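Local coordinates for CRISPR-associated protein CasA/Cse1 (Thermus thermophilus, PDB 4AN8), which is part of the Cascade ribonucleoprotein complex of a type I-E CRISPR system, which probably uses CRISPR RNA to target invading nucleic acids, at residues Pro110-Val114 / Leu161-Gln165; Ala181-Pro185 / Val244-Arg250. All blocks are in the same frame, centred on the assembly; numbering follows the deposited sequence.

Contact 1. Residues Pro110-Val114 / Leu161-Gln165; sequences PFLQV and LLVHQ. With ACT (acetate ion), chain C.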
loop_
_atom_site.group_PDB
_atom_site.type_symbol
_atom_site.label_atom_id
_atom_site.label_comp_id
_atom_site.label_asym_id
_atom_site.label_seq_id
_atom_site.Cartn_x
_atom_site.Cartn_y
_atom_site.Cartn_z
ATOM N N PRO A 110 0.573 -22.594 16.167
ATOM C CA PRO A 110 1.566 -21.975 15.286
ATOM C C PRO A 110 1.088 -20.590 14.816
ATOM O O PRO A 110 -0.109 -20.382 14.634
ATOM C CB PRO A 110 1.682 -22.964 14.125
ATOM C CG PRO A 110 0.305 -23.693 14.099
ATOM C CD PRO A 110 -0.194 -23.684 15.525
ATOM N N PHE A 111 2.018 -19.651 14.666
ATOM C CA PHE A 111 1.701 -18.261 14.367
ATOM C C PHE A 111 0.908 -18.095 13.053
ATOM O O PHE A 111 1.337 -18.547 11.970
ATOM C CB PHE A 111 3.013 -17.448 14.345
ATOM C CG PHE A 111 2.815 -16.000 14.056
ATOM C CD1 PHE A 111 2.447 -15.124 15.062
ATOM C CD2 PHE A 111 2.959 -15.514 12.766
ATOM C CE1 PHE A 111 2.247 -13.799 14.790
ATOM C CE2 PHE A 111 2.764 -14.193 12.495
ATOM C CZ PHE A 111 2.410 -13.331 13.510
ATOM N N LEU A 112 -0.252 -17.467 13.152
ATOM C CA LEU A 112 -1.117 -17.197 11.989
ATOM C C LEU A 112 -1.505 -18.445 11.184
ATOM O O LEU A 112 -1.792 -18.355 9.994
ATOM C CB LEU A 112 -0.466 -16.160 11.062
ATOM C CG LEU A 112 -1.076 -14.751 11.040
ATOM C CD1 LEU A 112 -2.612 -14.759 10.919
ATOM C CD2 LEU A 112 -0.677 -13.973 12.257
ATOM N N GLN A 113 -1.558 -19.594 11.840
ATOM C CA GLN A 113 -1.787 -20.848 11.137
ATOM C C GLN A 113 -2.835 -21.708 11.856
ATOM O O GLN A 113 -3.356 -21.310 12.887
ATOM C CB GLN A 113 -0.462 -21.598 10.978
ATOM C CG GLN A 113 0.568 -20.842 10.162
ATOM C CD GLN A 113 1.946 -21.410 10.332
ATOM O OE1 GLN A 113 2.239 -22.487 9.838
ATOM N NE2 GLN A 113 2.805 -20.694 11.043
ATOM N N VAL A 114 -3.152 -22.868 11.293
ATOM C CA VAL A 114 -4.180 -23.746 11.847
ATOM C C VAL A 114 -3.495 -25.059 12.173
ATOM O O VAL A 114 -3.053 -25.772 11.264
ATOM C CB VAL A 114 -5.312 -24.017 10.823
ATOM C CG1 VAL A 114 -6.419 -24.901 11.446
ATOM C CG2 VAL A 114 -5.889 -22.705 10.272
ATOM N N LEU A 161 3.827 -16.096 4.392
ATOM C CA LEU A 161 2.606 -16.270 5.177
ATOM C C LEU A 161 1.945 -14.921 5.433
ATOM O O LEU A 161 0.764 -14.737 5.181
ATOM C CB LEU A 161 2.917 -16.962 6.498
ATOM C CG LEU A 161 1.764 -17.085 7.505
ATOM C CD1 LEU A 161 0.548 -17.803 6.894
ATOM C CD2 LEU A 161 2.247 -17.780 8.800
ATOM N N LEU A 162 2.725 -13.975 5.935
ATOM C CA LEU A 162 2.214 -12.681 6.332
ATOM C C LEU A 162 1.660 -11.956 5.128
ATOM O O LEU A 162 0.611 -11.355 5.192
ATOM C CB LEU A 162 3.325 -11.829 6.917
ATOM C CG LEU A 162 3.457 -11.758 8.420
ATOM C CD1 LEU A 162 4.462 -10.615 8.713
ATOM C CD2 LEU A 162 2.102 -11.467 9.070
ATOM N N VAL A 163 2.380 -12.013 4.015
ATOM C CA VAL A 163 1.892 -11.337 2.838
ATOM C C VAL A 163 0.537 -11.931 2.445
ATOM O O VAL A 163 -0.416 -11.201 2.184
ATOM C CB VAL A 163 2.896 -11.431 1.667
ATOM C CG1 VAL A 163 2.196 -11.076 0.334
ATOM C CG2 VAL A 163 4.131 -10.531 1.956
ATOM N N HIS A 164 0.462 -13.257 2.405
ATOM C CA HIS A 164 -0.755 -13.906 1.912
ATOM C C HIS A 164 -1.983 -13.567 2.745
ATOM O O HIS A 164 -3.056 -13.373 2.202
ATOM C CB HIS A 164 -0.565 -15.429 1.847
ATOM C CG HIS A 164 -1.669 -16.154 1.140
ATOM N ND1 HIS A 164 -1.927 -15.991 -0.206
ATOM C CD2 HIS A 164 -2.567 -17.065 1.585
ATOM C CE1 HIS A 164 -2.943 -16.756 -0.554
ATOM N NE2 HIS A 164 -3.353 -17.417 0.516
ATOM N N GLN A 165 -1.819 -13.488 4.061
ATOM C CA GLN A 165 -2.930 -13.180 4.974
ATOM C C GLN A 165 -3.461 -11.752 4.815
ATOM O O GLN A 165 -4.620 -11.474 5.169
ATOM C CB GLN A 165 -2.519 -13.416 6.444
ATOM C CG GLN A 165 -2.153 -14.865 6.785
ATOM C CD GLN A 165 -3.357 -15.808 6.693
ATOM O OE1 GLN A 165 -4.269 -15.576 5.913
ATOM N NE2 GLN A 165 -3.374 -16.839 7.515
HETATM C C ACT C . -0.888 -13.273 -2.688
HETATM O O ACT C . -0.138 -13.399 -1.671
HETATM O OXT ACT C . -1.533 -14.318 -3.048
HETATM C CH3 ACT C . -1.013 -11.949 -3.425
#
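A type II beta turn, Pro110 to Gln113, packs against helix 154-167 in a buried contact of the Cse1 fold. The turn is closed by Gln113 N to Pro110 O at 3.2 Å, and Leu112 takes its third position with positive phi (56°). Leu112 and Leu161 have the most surface covered. Their CA-CB bonds point toward each other's segment, and Leu112 CB lies 3.9 Å from Leu161 CD2. The same methyl, Leu161 CD2, reaches the polar edge of the turn, 3.4 Å from the backbone oxygen Phe111 O and 3.7 Å from the side-chain amide Gln113 NE2; Gln113 NE2 itself donates to Phe111 O at 2.8 Å, bracing the turn from within. One helical turn on, Gln165 lies against Leu112, its NE2 4.1 Å from Leu112 CD1, while its OE1 accepts from the backbone N of Arg250. The Phe111 ring meets Phe102 and presents its edge to Leu162, which also rests on helix 50-67. His164, not facing the turn, makes weak hydrogen bonds through ND1 to an acetate ion, probably from the crystallisation liquor. The polar link between the segments is a weak hydrogen bond from Gln165 NE2 to Leu112 O, 3.3 Å long.

Contact 2. Residues Ala181-Pro185 / Val244-Arg250; sequences AKDAP and VYTWPAR. With ACT (acetate ion), chain D.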
loop_
_atom_site.group_PDB
_atom_site.type_symbol
_atom_site.label_atom_id
_atom_site.label_comp_id
_atom_site.label_asym_id
_atom_site.label_seq_id
_atom_site.Cartn_x
_atom_site.Cartn_y
_atom_site.Cartn_z
ATOM N N ALA A 181 -13.216 -18.188 -1.602
ATOM C CA ALA A 181 -12.782 -17.379 -0.474
ATOM C C ALA A 181 -12.961 -15.899 -0.785
ATOM O O ALA A 181 -12.995 -15.495 -1.949
ATOM C CB ALA A 181 -11.348 -17.688 -0.158
ATOM N N LYS A 182 -13.082 -15.097 0.260
ATOM C CA LYS A 182 -13.181 -13.646 0.140
ATOM C C LYS A 182 -11.784 -13.020 0.095
ATOM O O LYS A 182 -10.793 -13.673 0.419
ATOM C CB LYS A 182 -13.945 -13.060 1.333
ATOM C CG LYS A 182 -15.329 -13.643 1.538
ATOM C CD LYS A 182 -16.307 -13.165 0.477
ATOM C CE LYS A 182 -17.679 -13.837 0.633
ATOM N NZ LYS A 182 -17.650 -15.302 0.288
ATOM N N ASP A 183 -11.738 -11.748 -0.298
ATOM C CA ASP A 183 -10.536 -10.927 -0.233
ATOM C C ASP A 183 -10.008 -10.864 1.200
ATOM O O ASP A 183 -10.778 -10.696 2.159
ATOM C CB ASP A 183 -10.844 -9.486 -0.656
ATOM C CG ASP A 183 -11.032 -9.320 -2.147
ATOM O OD1 ASP A 183 -10.787 -10.263 -2.924
ATOM O OD2 ASP A 183 -11.418 -8.209 -2.553
ATOM N N ALA A 184 -8.700 -10.995 1.332
ATOM C CA ALA A 184 -8.032 -10.660 2.572
ATOM C C ALA A 184 -8.219 -9.163 2.723
ATOM O O ALA A 184 -8.645 -8.498 1.763
ATOM C CB ALA A 184 -6.563 -11.039 2.490
ATOM N N PRO A 185 -7.935 -8.613 3.916
ATOM C CA PRO A 185 -8.390 -7.242 4.214
ATOM C C PRO A 185 -7.799 -6.129 3.358
ATOM O O PRO A 185 -8.483 -5.131 3.114
ATOM C CB PRO A 185 -7.966 -7.027 5.677
ATOM C CG PRO A 185 -7.799 -8.373 6.238
ATOM C CD PRO A 185 -7.387 -9.291 5.106
ATOM N N VAL A 244 -7.715 -6.484 12.407
ATOM C CA VAL A 244 -7.556 -6.339 10.971
ATOM C C VAL A 244 -6.096 -6.426 10.482
ATOM O O VAL A 244 -5.838 -7.085 9.502
ATOM C CB VAL A 244 -8.303 -5.112 10.454
ATOM C CG1 VAL A 244 -8.043 -4.913 8.948
ATOM C CG2 VAL A 244 -9.795 -5.318 10.708
ATOM N N TYR A 245 -5.153 -5.810 11.192
ATOM C CA TYR A 245 -3.717 -5.938 10.878
ATOM C C TYR A 245 -3.229 -7.389 10.885
ATOM O O TYR A 245 -2.262 -7.744 10.208
ATOM C CB TYR A 245 -2.874 -5.180 11.913
ATOM C CG TYR A 245 -2.798 -3.673 11.732
ATOM C CD1 TYR A 245 -3.494 -3.016 10.699
ATOM C CD2 TYR A 245 -2.035 -2.907 12.603
ATOM C CE1 TYR A 245 -3.402 -1.643 10.547
ATOM C CE2 TYR A 245 -1.935 -1.533 12.457
ATOM C CZ TYR A 245 -2.610 -0.907 11.435
ATOM O OH TYR A 245 -2.498 0.457 11.331
ATOM N N THR A 246 -3.863 -8.225 11.698
ATOM C CA THR A 246 -3.406 -9.596 11.824
ATOM C C THR A 246 -4.492 -10.584 11.413
ATOM O O THR A 246 -4.534 -11.698 11.894
ATOM C CB THR A 246 -2.967 -9.886 13.274
ATOM O OG1 THR A 246 -4.097 -9.758 14.148
ATOM C CG2 THR A 246 -1.823 -8.903 13.707
ATOM N N TRP A 247 -5.368 -10.158 10.512
ATOM C CA TRP A 247 -6.483 -10.981 10.085
ATOM C C TRP A 247 -6.088 -12.367 9.542
ATOM O O TRP A 247 -5.209 -12.478 8.673
ATOM C CB TRP A 247 -7.247 -10.239 8.998
ATOM C CG TRP A 247 -8.576 -10.815 8.724
ATOM C CD1 TRP A 247 -8.894 -11.727 7.755
ATOM C CD2 TRP A 247 -9.789 -10.548 9.446
ATOM N NE1 TRP A 247 -10.238 -12.037 7.827
ATOM C CE2 TRP A 247 -10.806 -11.321 8.856
ATOM C CE3 TRP A 247 -10.107 -9.731 10.536
ATOM C CZ2 TRP A 247 -12.127 -11.290 9.309
ATOM C CZ3 TRP A 247 -11.415 -9.706 10.991
ATOM C CH2 TRP A 247 -12.411 -10.486 10.378
ATOM N N PRO A 248 -6.787 -13.433 10.004
ATOM C CA PRO A 248 -6.535 -14.761 9.426
ATOM C C PRO A 248 -7.386 -15.034 8.179
ATOM O O PRO A 248 -8.448 -15.646 8.284
ATOM C CB PRO A 248 -6.941 -15.706 10.562
ATOM C CG PRO A 248 -8.082 -14.987 11.221
ATOM C CD PRO A 248 -7.759 -13.489 11.115
ATOM N N ALA A 249 -6.921 -14.602 7.003
ATOM C CA ALA A 249 -7.740 -14.669 5.791
ATOM C C ALA A 249 -7.836 -16.077 5.211
ATOM O O ALA A 249 -8.808 -16.416 4.534
ATOM C CB ALA A 249 -7.202 -13.733 4.750
ATOM N N ARG A 250 -6.806 -16.883 5.452
ATOM C CA ARG A 250 -6.782 -18.233 4.949
ATOM C C ARG A 250 -6.314 -19.151 6.059
ATOM O O ARG A 250 -5.603 -18.711 6.953
ATOM C CB ARG A 250 -5.831 -18.329 3.758
ATOM C CG ARG A 250 -6.219 -17.427 2.569
ATOM C CD ARG A 250 -7.437 -18.000 1.785
ATOM N NE ARG A 250 -7.711 -17.183 0.601
ATOM C CZ ARG A 250 -8.439 -16.067 0.629
ATOM N NH1 ARG A 250 -9.003 -15.657 1.772
ATOM N NH2 ARG A 250 -8.628 -15.368 -0.483
HETATM C C ACT D . -7.492 -17.958 -2.748
HETATM O O ACT D . -6.940 -17.034 -2.078
HETATM O OXT ACT D . -7.153 -19.142 -2.457
HETATM C CH3 ACT D . -8.495 -17.656 -3.838
#
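An inverse gamma turn centred on Pro248, in the connection between helix 241-245 and strand 250-256, brings Ala249 and Arg250 alongside the loop after strand 178-181. At the polar end, the guanidinium of Arg250 grips one backbone carbonyl with both terminal nitrogens: NH2 lies 2.9 Å and NH1 3.0 Å from Lys182 O. NH1 also donates to Ala249 O at 2.9 Å, holding the side chain curled along its own backbone, and Ala181 CB covers one guanidinium face, 3.4 Å from Arg250 CZ. An acetate ion, probably from the crystallisation liquor, sits at the guanidinium edge, its O 2.8 Å from Arg250 NE and 2.9 Å from Arg250 NH2. Further along, the contact turns apolar. Ala184 CB meets Ala249 CB at 3.6 Å, where the backbones come closest. Pro185, with the largest covered area, puts its CG 3.4 Å from Trp247 CB and its CB 3.9 Å from Val244 CG1. The chain leaves the helix at Thr246. The arrangement is a helix-to-strand connection bent by an inverse gamma turn, with an arginine side chain bridging to a backbone carbonyl of a neighbouring loop.

The two contacts follow in series along the chain, contact 1 closing before contact 2 opens. Their centres are only 10 Å apart, on the same side of the chain's centre, and all four segments belong to the Cse1 family region. The end of helix 154-167 touches both segments of contact 2 through Gln165: its OE1 is 2.9 Å from Arg250 N, a probable hydrogen bond, and Gln165 O packs 3.3 Å from Ala184 CB and 3.5 Å from Pro185 CD. Strand 250-256, part of a mixed sheet, provides a second connection, since Val114 pairs through its backbone with Val252. Helix and strand thus tie turn, helix-to-strand connection and loop into one largely buried part of the fold.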